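Local coordinates for protein heme oxygenase 1 (Synechocystis sp., PDB 1WE1) that binds heme and probably opens its ring to give biliverdin IXalpha, carbon monoxide and iron, a key step toward the chromophores of the photosynthetic antennae, at residues E21-V26 with M202-E207; L80-Q85 with G152-E157; L120-Y125 with D190-A195. One frame throughout, in Å; residues are numbered along the deposited sequence.

Overall arrangement
From the N terminus, the chain passes through the start of helix 24-30, and interaction 1 closes the longest loop by bringing residues 21-26 against 202-207, where helix 182-205 ends. Interactions 2 and 3 both fall within that loop. Interaction 3 starts at 120-125, before residues 152-157 of interaction 2 are reached, and closes at 190-195, so the two cross along the sequence; in space they lie on opposite sides of the chain's centre, their own centres about 23 Å apart. Interactions 1 and 3 share helix 182-205 and border the heme, while interaction 2 joins helix 77-88 to the connection before helix 164-176, away from the annotated sites of the all-helical fold.

Interaction 1 (E21-V26 with M202-E207); sequences ENVGFV and MFNELE. With HEM (protoporphyrin IX containing Fe), chain H.
Val26 and Phe203 meet in the wall of the heme pocket, where the first turn of helix 24-30 lies against the end of helix 182-205 in the all-helical heme oxygenase fold. The two branches of Val26 divide the work: CG2 packs on Phe203 CD2 at 3.6 Å, while CG1, anti to the backbone N (chi1 166°), approaches the porphyrin methyl HEM CMC at 3.9 Å. Phe203 continues the apolar lining, its CE2 lying 3.7 Å from the vinyl carbon HEM CBB. Valine suits the place because its two methyls face the ring and the porphyrin methyl at once; the phenylalanine ring offers the vinyl group an apolar surface. Nearby, Glu21 OE2 is hydrogen-bonded to ND1 of the axial ligand His17.

Farther from the heme, Phe25 lies side by side with Leu206, pointing the same way, and its CE1 touches Leu206 CB at 3.7 Å. Its CB rests near the carbonyl Phe203 O, which already accepts the amide of Leu206. Val23, at the N-cap position, crosses Phe203 at about a right angle, CG1 against CB, and also touches the side-chain oxygen OD1 of Asn204.

No direct hydrogen bond joins the segments, but a water does. It accepts from Phe25 N at 2.7 Å, in the first turn of its helix, donates weakly to Asn204 OD1, and donates to Glu207 OE1 at 2.6 Å.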
# COMPACT_ATOMS: atom_id res chain seq x y z
N GLU A 21 10.38 -3.99 6.75
CA GLU A 21 10.05 -4.56 8.05
C GLU A 21 10.92 -3.99 9.17
O GLU A 21 10.53 -4.01 10.33
CB GLU A 21 10.23 -6.08 8.02
CG GLU A 21 9.33 -6.84 7.07
CD GLU A 21 9.87 -8.23 6.79
OE1 GLU A 21 10.19 -8.96 7.75
OE2 GLU A 21 9.99 -8.60 5.59
N ASN A 22 12.10 -3.49 8.82
CA ASN A 22 13.03 -2.96 9.81
C ASN A 22 12.97 -1.46 10.10
O ASN A 22 13.74 -0.96 10.92
CB ASN A 22 14.45 -3.36 9.44
CG ASN A 22 14.69 -4.84 9.61
OD1 ASN A 22 14.27 -5.43 10.61
ND2 ASN A 22 15.39 -5.44 8.65
N VAL A 23 12.09 -0.75 9.42
CA VAL A 23 11.95 0.68 9.66
C VAL A 23 11.46 0.83 11.11
O VAL A 23 10.65 0.04 11.57
CB VAL A 23 10.90 1.27 8.71
CG1 VAL A 23 10.60 2.71 9.10
CG2 VAL A 23 11.41 1.18 7.28
N GLY A 24 11.98 1.84 11.81
CA GLY A 24 11.58 2.07 13.20
C GLY A 24 10.08 2.04 13.41
O GLY A 24 9.57 1.27 14.22
N PHE A 25 9.36 2.88 12.68
CA PHE A 25 7.91 2.93 12.78
C PHE A 25 7.30 1.52 12.67
O PHE A 25 6.47 1.13 13.50
CB PHE A 25 7.35 3.82 11.67
CG PHE A 25 5.86 3.96 11.70
CD1 PHE A 25 5.26 4.99 12.44
CD2 PHE A 25 5.05 3.06 11.02
CE1 PHE A 25 3.86 5.11 12.50
CE2 PHE A 25 3.65 3.17 11.07
CZ PHE A 25 3.06 4.20 11.82
N VAL A 26 7.73 0.78 11.64
CA VAL A 26 7.23 -0.58 11.39
C VAL A 26 7.58 -1.54 12.51
O VAL A 26 6.73 -2.32 12.95
CB VAL A 26 7.75 -1.14 10.05
CG1 VAL A 26 7.51 -2.66 9.96
CG2 VAL A 26 7.02 -0.44 8.90
N MET A 202 7.27 7.33 3.72
CA MET A 202 6.06 7.76 4.41
C MET A 202 6.13 7.31 5.88
O MET A 202 5.76 8.06 6.79
CB MET A 202 4.81 7.19 3.74
CG MET A 202 4.50 7.82 2.40
SD MET A 202 2.91 7.32 1.66
CE MET A 202 3.18 5.56 1.41
N PHE A 203 6.62 6.09 6.10
CA PHE A 203 6.75 5.54 7.45
C PHE A 203 7.72 6.35 8.29
O PHE A 203 7.44 6.68 9.45
CB PHE A 203 7.25 4.09 7.42
CG PHE A 203 6.35 3.14 6.70
CD1 PHE A 203 4.99 3.37 6.59
CD2 PHE A 203 6.88 1.95 6.17
CE1 PHE A 203 4.15 2.43 5.96
CE2 PHE A 203 6.06 1.00 5.54
CZ PHE A 203 4.69 1.24 5.43
N ASN A 204 8.88 6.66 7.71
CA ASN A 204 9.89 7.44 8.42
C ASN A 204 9.36 8.83 8.82
O ASN A 204 9.75 9.37 9.86
CB ASN A 204 11.15 7.58 7.56
CG ASN A 204 11.96 6.31 7.53
OD1 ASN A 204 12.20 5.68 8.57
ND2 ASN A 204 12.41 5.92 6.33
N GLU A 205 8.47 9.40 8.00
CA GLU A 205 7.87 10.70 8.29
C GLU A 205 7.07 10.65 9.59
O GLU A 205 6.83 11.67 10.22
CB GLU A 205 6.91 11.12 7.17
CG GLU A 205 7.51 11.89 6.04
CD GLU A 205 6.47 12.26 5.00
OE1 GLU A 205 6.76 13.10 4.12
OE2 GLU A 205 5.35 11.70 5.06
N LEU A 206 6.65 9.45 9.97
CA LEU A 206 5.86 9.33 11.17
C LEU A 206 6.65 8.98 12.41
O LEU A 206 6.09 8.93 13.49
CB LEU A 206 4.76 8.30 10.95
CG LEU A 206 3.45 8.79 10.31
CD1 LEU A 206 3.65 10.11 9.58
CD2 LEU A 206 2.94 7.71 9.39
N GLU A 207 7.95 8.76 12.27
CA GLU A 207 8.76 8.40 13.43
C GLU A 207 8.61 9.40 14.56
O GLU A 207 8.33 9.01 15.69
CB GLU A 207 10.24 8.26 13.06
CG GLU A 207 11.07 7.66 14.18
CD GLU A 207 12.45 7.20 13.71
OE1 GLU A 207 12.52 6.30 12.85
OE2 GLU A 207 13.46 7.74 14.22
CHA HEM H . 4.50 -10.21 0.77
CHB HEM H . 4.50 -5.48 -0.23
CHC HEM H . 5.61 -4.67 4.42
CHD HEM H . 4.06 -9.08 5.48
C1A HEM H . 4.54 -9.01 0.02
C2A HEM H . 4.51 -8.89 -1.43
C3A HEM H . 4.56 -7.56 -1.71
C4A HEM H . 4.55 -6.86 -0.42
CMA HEM H . 4.60 -6.88 -3.05
CAA HEM H . 4.39 -10.04 -2.42
CBA HEM H . 5.68 -10.87 -2.65
CGA HEM H . 5.54 -11.92 -3.59
O1A HEM H . 6.01 -11.69 -4.77
O2A HEM H . 5.00 -13.01 -3.33
C1B HEM H . 4.85 -4.82 0.96
C2B HEM H . 5.13 -3.39 1.07
C3B HEM H . 5.39 -3.15 2.39
C4B HEM H . 5.33 -4.45 3.06
CMB HEM H . 5.10 -2.42 -0.09
CAB HEM H . 5.62 -1.83 3.09
CBB HEM H . 6.91 -1.09 2.65
C1C HEM H . 5.21 -5.76 5.14
C2C HEM H . 5.13 -5.85 6.59
C3C HEM H . 4.93 -7.15 6.86
C4C HEM H . 4.57 -7.80 5.62
CMC HEM H . 5.27 -4.67 7.54
CAC HEM H . 5.07 -7.85 8.22
CBC HEM H . 3.71 -7.84 8.99
C1D HEM H . 4.01 -9.81 4.27
C2D HEM H . 3.69 -11.23 4.18
C3D HEM H . 3.77 -11.54 2.86
C4D HEM H . 4.20 -10.31 2.15
CMD HEM H . 3.37 -12.08 5.37
CAD HEM H . 3.50 -12.84 2.15
CBD HEM H . 4.83 -13.69 1.90
CGD HEM H . 4.65 -14.76 1.00
O1D HEM H . 3.95 -14.60 -0.07
O2D HEM H . 5.17 -15.89 1.23
NA HEM H . 4.58 -7.78 0.62
NB HEM H . 4.96 -5.45 2.18
NC HEM H . 4.81 -6.97 4.55
ND HEM H . 4.28 -9.27 3.01
FE HEM H . 4.67 -7.38 2.58
O HOH W 1 10.70 4.92 11.59
O HOH W 2 2.89 -7.08 2.52

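Interaction 2 (L80-Q85 with G152-E157); sequences LEQDLQ and GTAFYE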
# COMPACT_ATOMS: atom_id res chain seq x y z
N LEU A 80 -10.68 2.69 1.99
CA LEU A 80 -9.79 3.62 2.67
C LEU A 80 -10.57 4.88 3.08
O LEU A 80 -10.23 5.54 4.07
CB LEU A 80 -8.63 3.96 1.73
CG LEU A 80 -7.17 3.86 2.21
CD1 LEU A 80 -6.96 2.77 3.24
CD2 LEU A 80 -6.31 3.60 0.99
N GLU A 81 -11.60 5.21 2.32
CA GLU A 81 -12.42 6.36 2.67
C GLU A 81 -13.20 5.99 3.92
O GLU A 81 -13.45 6.82 4.79
CB GLU A 81 -13.39 6.72 1.54
CG GLU A 81 -12.73 7.32 0.32
CD GLU A 81 -13.72 7.85 -0.69
OE1 GLU A 81 -13.29 8.51 -1.66
OE2 GLU A 81 -14.94 7.60 -0.52
N GLN A 82 -13.58 4.72 4.00
CA GLN A 82 -14.31 4.23 5.15
C GLN A 82 -13.44 4.34 6.39
O GLN A 82 -13.92 4.71 7.46
CB GLN A 82 -14.76 2.79 4.91
CG GLN A 82 -16.07 2.69 4.11
CD GLN A 82 -16.42 1.27 3.67
OE1 GLN A 82 -16.21 0.30 4.41
NE2 GLN A 82 -16.99 1.15 2.47
N ASP A 83 -12.16 4.06 6.24
CA ASP A 83 -11.25 4.16 7.37
C ASP A 83 -11.02 5.61 7.81
O ASP A 83 -10.88 5.87 8.99
CB ASP A 83 -9.92 3.48 7.03
CG ASP A 83 -10.02 1.96 7.05
OD1 ASP A 83 -9.00 1.28 6.76
OD2 ASP A 83 -11.11 1.42 7.36
N LEU A 84 -10.96 6.55 6.86
CA LEU A 84 -10.76 7.95 7.20
C LEU A 84 -11.97 8.45 8.00
O LEU A 84 -11.83 9.22 8.96
CB LEU A 84 -10.60 8.80 5.92
CG LEU A 84 -9.28 8.58 5.14
CD1 LEU A 84 -9.39 9.06 3.69
CD2 LEU A 84 -8.16 9.29 5.88
N GLN A 85 -13.14 7.99 7.60
CA GLN A 85 -14.38 8.34 8.27
C GLN A 85 -14.27 7.94 9.74
O GLN A 85 -14.63 8.70 10.63
CB GLN A 85 -15.55 7.60 7.62
CG GLN A 85 -16.87 7.70 8.37
CD GLN A 85 -17.76 8.79 7.84
OE1 GLN A 85 -17.48 9.98 8.00
NE2 GLN A 85 -18.85 8.40 7.18
N GLY A 152 -12.24 0.74 11.14
CA GLY A 152 -10.85 1.15 11.18
C GLY A 152 -9.90 0.22 10.44
O GLY A 152 -8.71 0.51 10.33
N THR A 153 -10.42 -0.89 9.92
CA THR A 153 -9.59 -1.84 9.19
C THR A 153 -10.21 -2.30 7.88
O THR A 153 -9.87 -3.36 7.38
CB THR A 153 -9.26 -3.08 10.05
OG1 THR A 153 -10.49 -3.69 10.49
CG2 THR A 153 -8.43 -2.69 11.26
N ALA A 154 -11.10 -1.51 7.32
CA ALA A 154 -11.75 -1.87 6.07
C ALA A 154 -10.73 -2.07 4.93
O ALA A 154 -11.01 -2.76 3.94
CB ALA A 154 -12.76 -0.80 5.69
N PHE A 155 -9.55 -1.47 5.09
CA PHE A 155 -8.48 -1.53 4.10
C PHE A 155 -7.86 -2.91 3.90
O PHE A 155 -7.40 -3.24 2.82
CB PHE A 155 -7.38 -0.53 4.47
CG PHE A 155 -6.16 -0.60 3.59
CD1 PHE A 155 -4.94 -1.01 4.10
CD2 PHE A 155 -6.24 -0.23 2.24
CE1 PHE A 155 -3.80 -1.04 3.29
CE2 PHE A 155 -5.11 -0.26 1.42
CZ PHE A 155 -3.89 -0.67 1.94
N TYR A 156 -7.84 -3.71 4.96
CA TYR A 156 -7.27 -5.05 4.90
C TYR A 156 -8.31 -6.11 4.47
O TYR A 156 -7.99 -7.29 4.33
CB TYR A 156 -6.69 -5.40 6.28
CG TYR A 156 -5.69 -4.39 6.80
CD1 TYR A 156 -4.39 -4.35 6.28
CD2 TYR A 156 -6.03 -3.48 7.79
CE1 TYR A 156 -3.46 -3.41 6.74
CE2 TYR A 156 -5.11 -2.54 8.27
CZ TYR A 156 -3.82 -2.51 7.74
OH TYR A 156 -2.91 -1.57 8.18
N GLU A 157 -9.54 -5.67 4.25
CA GLU A 157 -10.61 -6.59 3.87
C GLU A 157 -11.04 -6.46 2.42
O GLU A 157 -11.61 -5.45 2.01
CB GLU A 157 -11.83 -6.36 4.77
CG GLU A 157 -11.55 -6.49 6.27
CD GLU A 157 -12.58 -5.74 7.12
OE1 GLU A 157 -12.43 -5.74 8.37
OE2 GLU A 157 -13.52 -5.14 6.54
O HOH W 3 -13.80 1.70 8.77
O HOH W 4 -6.91 0.70 8.49
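Leu80 and Phe155, with CA atoms 5.5 Å apart, mark one end of the contact, and Asp83 and Gly152, at 4.9 Å between CA atoms, mark the other. As helix 77-88 advances by a turn, the nearest residue of the loop steps backward, so the two backbones pass in opposite senses. Gly152 suits its own backbone, not the nearness of the helix: its phi is positive, and a CB would be jammed against the carbonyl oxygen of the residue before.

Asp83 carries the polar part. Its CG is anti to the carbonyl carbon (chi1 -75°), and beyond it both carboxylate oxygens meet the loop. OD2 accepts Ala154 N at 2.9 Å through its syn lone pair, although the N-H...O angle is a bent 137°. OD1 receives the longer bond, 3.3 Å from Phe155 N, also on the syn side but 33° out of the carboxylate plane. One water links OD1 to Gly152 O, lying 2.8 Å from Asp83 OD1; a second links OD2 to Gly152 N, lying 3.0 Å from that nitrogen. Each buried oxygen therefore has a peptide N-H and a water, a setting consistent with a charged carboxylate.

Next to these polar groups, toward the N-terminal end of 80-85, Leu80 and Phe155 lie side by side, pointing the same way. Leu80 CD1 sits 3.5 Å from Phe155 CG; its still shorter modelled distance to the neighbouring ring carbon is doubtful. Tyr50 of helix 36-59 meets the same ring. At the exposed margin, Gln82 OE1 touches Ala154 CB at 3.8 Å.

An aspartate accepting successive peptide N-H groups is a side-chain-to-main-chain hydrogen-bonding pattern, here fixing the irregular connection between helices 120-146 and 164-176 of the heme oxygenase fold.

Interaction 3 (L120-Y125 with D190-A195); sequences LVAHSY and DEANDA. With HEM (protoporphyrin IX containing Fe), chain H.
Ala122 and Ala192 form the close point of a helix-helix crossing beside the heme pocket, between helices 120-146 and 182-205. The local axes approach to 8.2 Å at a signed angle of -47°, and the CA atoms of Ala122 and Ala192 are 4.7 Å apart. Alanine suits this place because its small side chain lets the backbones approach: Ala122 CB fits against Glu191 CB at 3.6 Å and beside the backbone N of Ala192.

His123 and Glu191 meet on one side of the alanine pair. Glu191 is bent at chi2 (66°), which turns CD away from an extended course, and OE1 meets His123 NE2 at 3.2 Å. This His-carboxylate hydrogen bond is not straight (139°), and it reaches OE1 on the anti side. The imidazole also packs on Ala195, whose CB is 3.7 Å from His123 CE1.

On the other side, Tyr125 carries the contact to the heme. Ala192 CB lies at the edge of its ring, while the methyl HEM CMA sits 3.5 Å above one face, toward the rim. Tyr125 OH donates to the propionate oxygen HEM O1A at 2.7 Å; Arg10, Lys168 and Arg172 also hydrogen-bond the heme.

Glu191 OE1 also forms a salt bridge with Arg108, so two donors share this buried oxygen, which would probably keep the carboxylate ionised, while the tyrosine hydroxyl probably helps hold the propionate and heme in place.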
# COMPACT_ATOMS: atom_id res chain seq x y z
N LEU A 120 3.37 0.82 -14.34
CA LEU A 120 2.23 0.79 -13.43
C LEU A 120 2.02 -0.61 -12.85
O LEU A 120 1.37 -0.78 -11.83
CB LEU A 120 0.97 1.22 -14.18
CG LEU A 120 0.30 2.55 -13.84
CD1 LEU A 120 1.29 3.60 -13.39
CD2 LEU A 120 -0.48 3.01 -15.06
N VAL A 121 2.58 -1.62 -13.51
CA VAL A 121 2.43 -2.98 -13.00
C VAL A 121 3.32 -3.15 -11.77
O VAL A 121 3.07 -4.00 -10.93
CB VAL A 121 2.81 -4.04 -14.05
CG1 VAL A 121 4.19 -3.77 -14.60
CG2 VAL A 121 2.76 -5.44 -13.43
N ALA A 122 4.35 -2.32 -11.67
CA ALA A 122 5.26 -2.39 -10.52
C ALA A 122 4.54 -1.83 -9.31
O ALA A 122 4.69 -2.32 -8.19
CB ALA A 122 6.51 -1.58 -10.80
N HIS A 123 3.75 -0.78 -9.54
CA HIS A 123 2.97 -0.13 -8.50
C HIS A 123 1.80 -0.98 -8.06
O HIS A 123 1.52 -1.08 -6.86
CB HIS A 123 2.52 1.24 -8.99
CG HIS A 123 3.59 2.27 -8.91
ND1 HIS A 123 4.11 2.70 -7.71
CD2 HIS A 123 4.30 2.90 -9.87
CE1 HIS A 123 5.10 3.54 -7.94
NE2 HIS A 123 5.24 3.68 -9.24
N SER A 124 1.11 -1.59 -9.02
CA SER A 124 -0.00 -2.48 -8.72
C SER A 124 0.56 -3.64 -7.91
O SER A 124 -0.02 -4.08 -6.92
CB SER A 124 -0.63 -3.00 -10.02
OG SER A 124 -1.49 -4.11 -9.79
N TYR A 125 1.72 -4.14 -8.34
CA TYR A 125 2.34 -5.25 -7.65
C TYR A 125 2.67 -4.86 -6.23
O TYR A 125 2.18 -5.47 -5.28
CB TYR A 125 3.61 -5.71 -8.38
CG TYR A 125 4.47 -6.67 -7.57
CD1 TYR A 125 4.05 -7.98 -7.29
CD2 TYR A 125 5.68 -6.23 -7.00
CE1 TYR A 125 4.81 -8.82 -6.47
CE2 TYR A 125 6.43 -7.06 -6.17
CZ TYR A 125 5.99 -8.34 -5.91
OH TYR A 125 6.73 -9.13 -5.07
N ASP A 190 12.86 -2.76 -11.23
CA ASP A 190 13.51 -1.61 -10.63
C ASP A 190 12.49 -0.61 -10.09
O ASP A 190 12.69 -0.04 -9.02
CB ASP A 190 14.44 -0.94 -11.64
CG ASP A 190 15.73 -1.72 -11.82
OD1 ASP A 190 16.50 -1.39 -12.76
OD2 ASP A 190 15.98 -2.66 -11.02
N GLU A 191 11.39 -0.41 -10.81
CA GLU A 191 10.35 0.52 -10.38
C GLU A 191 9.71 0.03 -9.07
O GLU A 191 9.35 0.83 -8.21
CB GLU A 191 9.29 0.66 -11.48
CG GLU A 191 8.21 1.71 -11.18
CD GLU A 191 8.75 3.13 -11.14
OE1 GLU A 191 7.97 4.05 -10.85
OE2 GLU A 191 9.95 3.32 -11.39
N ALA A 192 9.58 -1.28 -8.93
CA ALA A 192 8.99 -1.86 -7.73
C ALA A 192 9.85 -1.50 -6.51
O ALA A 192 9.32 -1.10 -5.47
CB ALA A 192 8.89 -3.36 -7.88
N ASN A 193 11.16 -1.64 -6.64
CA ASN A 193 12.06 -1.30 -5.54
C ASN A 193 11.97 0.20 -5.26
O ASN A 193 12.26 0.66 -4.14
CB ASN A 193 13.50 -1.70 -5.88
CG ASN A 193 13.75 -3.19 -5.70
OD1 ASN A 193 13.74 -3.70 -4.58
ND2 ASN A 193 13.96 -3.90 -6.81
N ASP A 194 11.57 0.97 -6.27
CA ASP A 194 11.42 2.41 -6.10
C ASP A 194 10.19 2.65 -5.22
O ASP A 194 10.25 3.41 -4.25
CB ASP A 194 11.22 3.10 -7.45
CG ASP A 194 12.54 3.51 -8.10
OD1 ASP A 194 13.41 2.64 -8.32
OD2 ASP A 194 12.70 4.71 -8.41
N ALA A 195 9.08 2.01 -5.57
CA ALA A 195 7.84 2.15 -4.82
C ALA A 195 8.05 1.77 -3.37
O ALA A 195 7.57 2.45 -2.47
CB ALA A 195 6.74 1.30 -5.44
CHA HEM H . 4.50 -10.21 0.77
CHB HEM H . 4.50 -5.48 -0.23
CHC HEM H . 5.61 -4.67 4.42
CHD HEM H . 4.06 -9.08 5.48
C1A HEM H . 4.54 -9.01 0.02
C2A HEM H . 4.51 -8.89 -1.43
C3A HEM H . 4.56 -7.56 -1.71
C4A HEM H . 4.55 -6.86 -0.42
CMA HEM H . 4.60 -6.88 -3.05
CAA HEM H . 4.39 -10.04 -2.42
CBA HEM H . 5.68 -10.87 -2.65
CGA HEM H . 5.54 -11.92 -3.59
O1A HEM H . 6.01 -11.69 -4.77
O2A HEM H . 5.00 -13.01 -3.33
C1B HEM H . 4.85 -4.82 0.96
C2B HEM H . 5.13 -3.39 1.07
C3B HEM H . 5.39 -3.15 2.39
C4B HEM H . 5.33 -4.45 3.06
CMB HEM H . 5.10 -2.42 -0.09
CAB HEM H . 5.62 -1.83 3.09
CBB HEM H . 6.91 -1.09 2.65
C1C HEM H . 5.21 -5.76 5.14
C2C HEM H . 5.13 -5.85 6.59
C3C HEM H . 4.93 -7.15 6.86
C4C HEM H . 4.57 -7.80 5.62
CMC HEM H . 5.27 -4.67 7.54
CAC HEM H . 5.07 -7.85 8.22
CBC HEM H . 3.71 -7.84 8.99
C1D HEM H . 4.01 -9.81 4.27
C2D HEM H . 3.69 -11.23 4.18
C3D HEM H . 3.77 -11.54 2.86
C4D HEM H . 4.20 -10.31 2.15
CMD HEM H . 3.37 -12.08 5.37
CAD HEM H . 3.50 -12.84 2.15
CBD HEM H . 4.83 -13.69 1.90
CGD HEM H . 4.65 -14.76 1.00
O1D HEM H . 3.95 -14.60 -0.07
O2D HEM H . 5.17 -15.89 1.23
NA HEM H . 4.58 -7.78 0.62
NB HEM H . 4.96 -5.45 2.18
NC HEM H . 4.81 -6.97 4.55
ND HEM H . 4.28 -9.27 3.01
FE HEM H . 4.67 -7.38 2.58
O HOH W 2 2.89 -7.08 2.52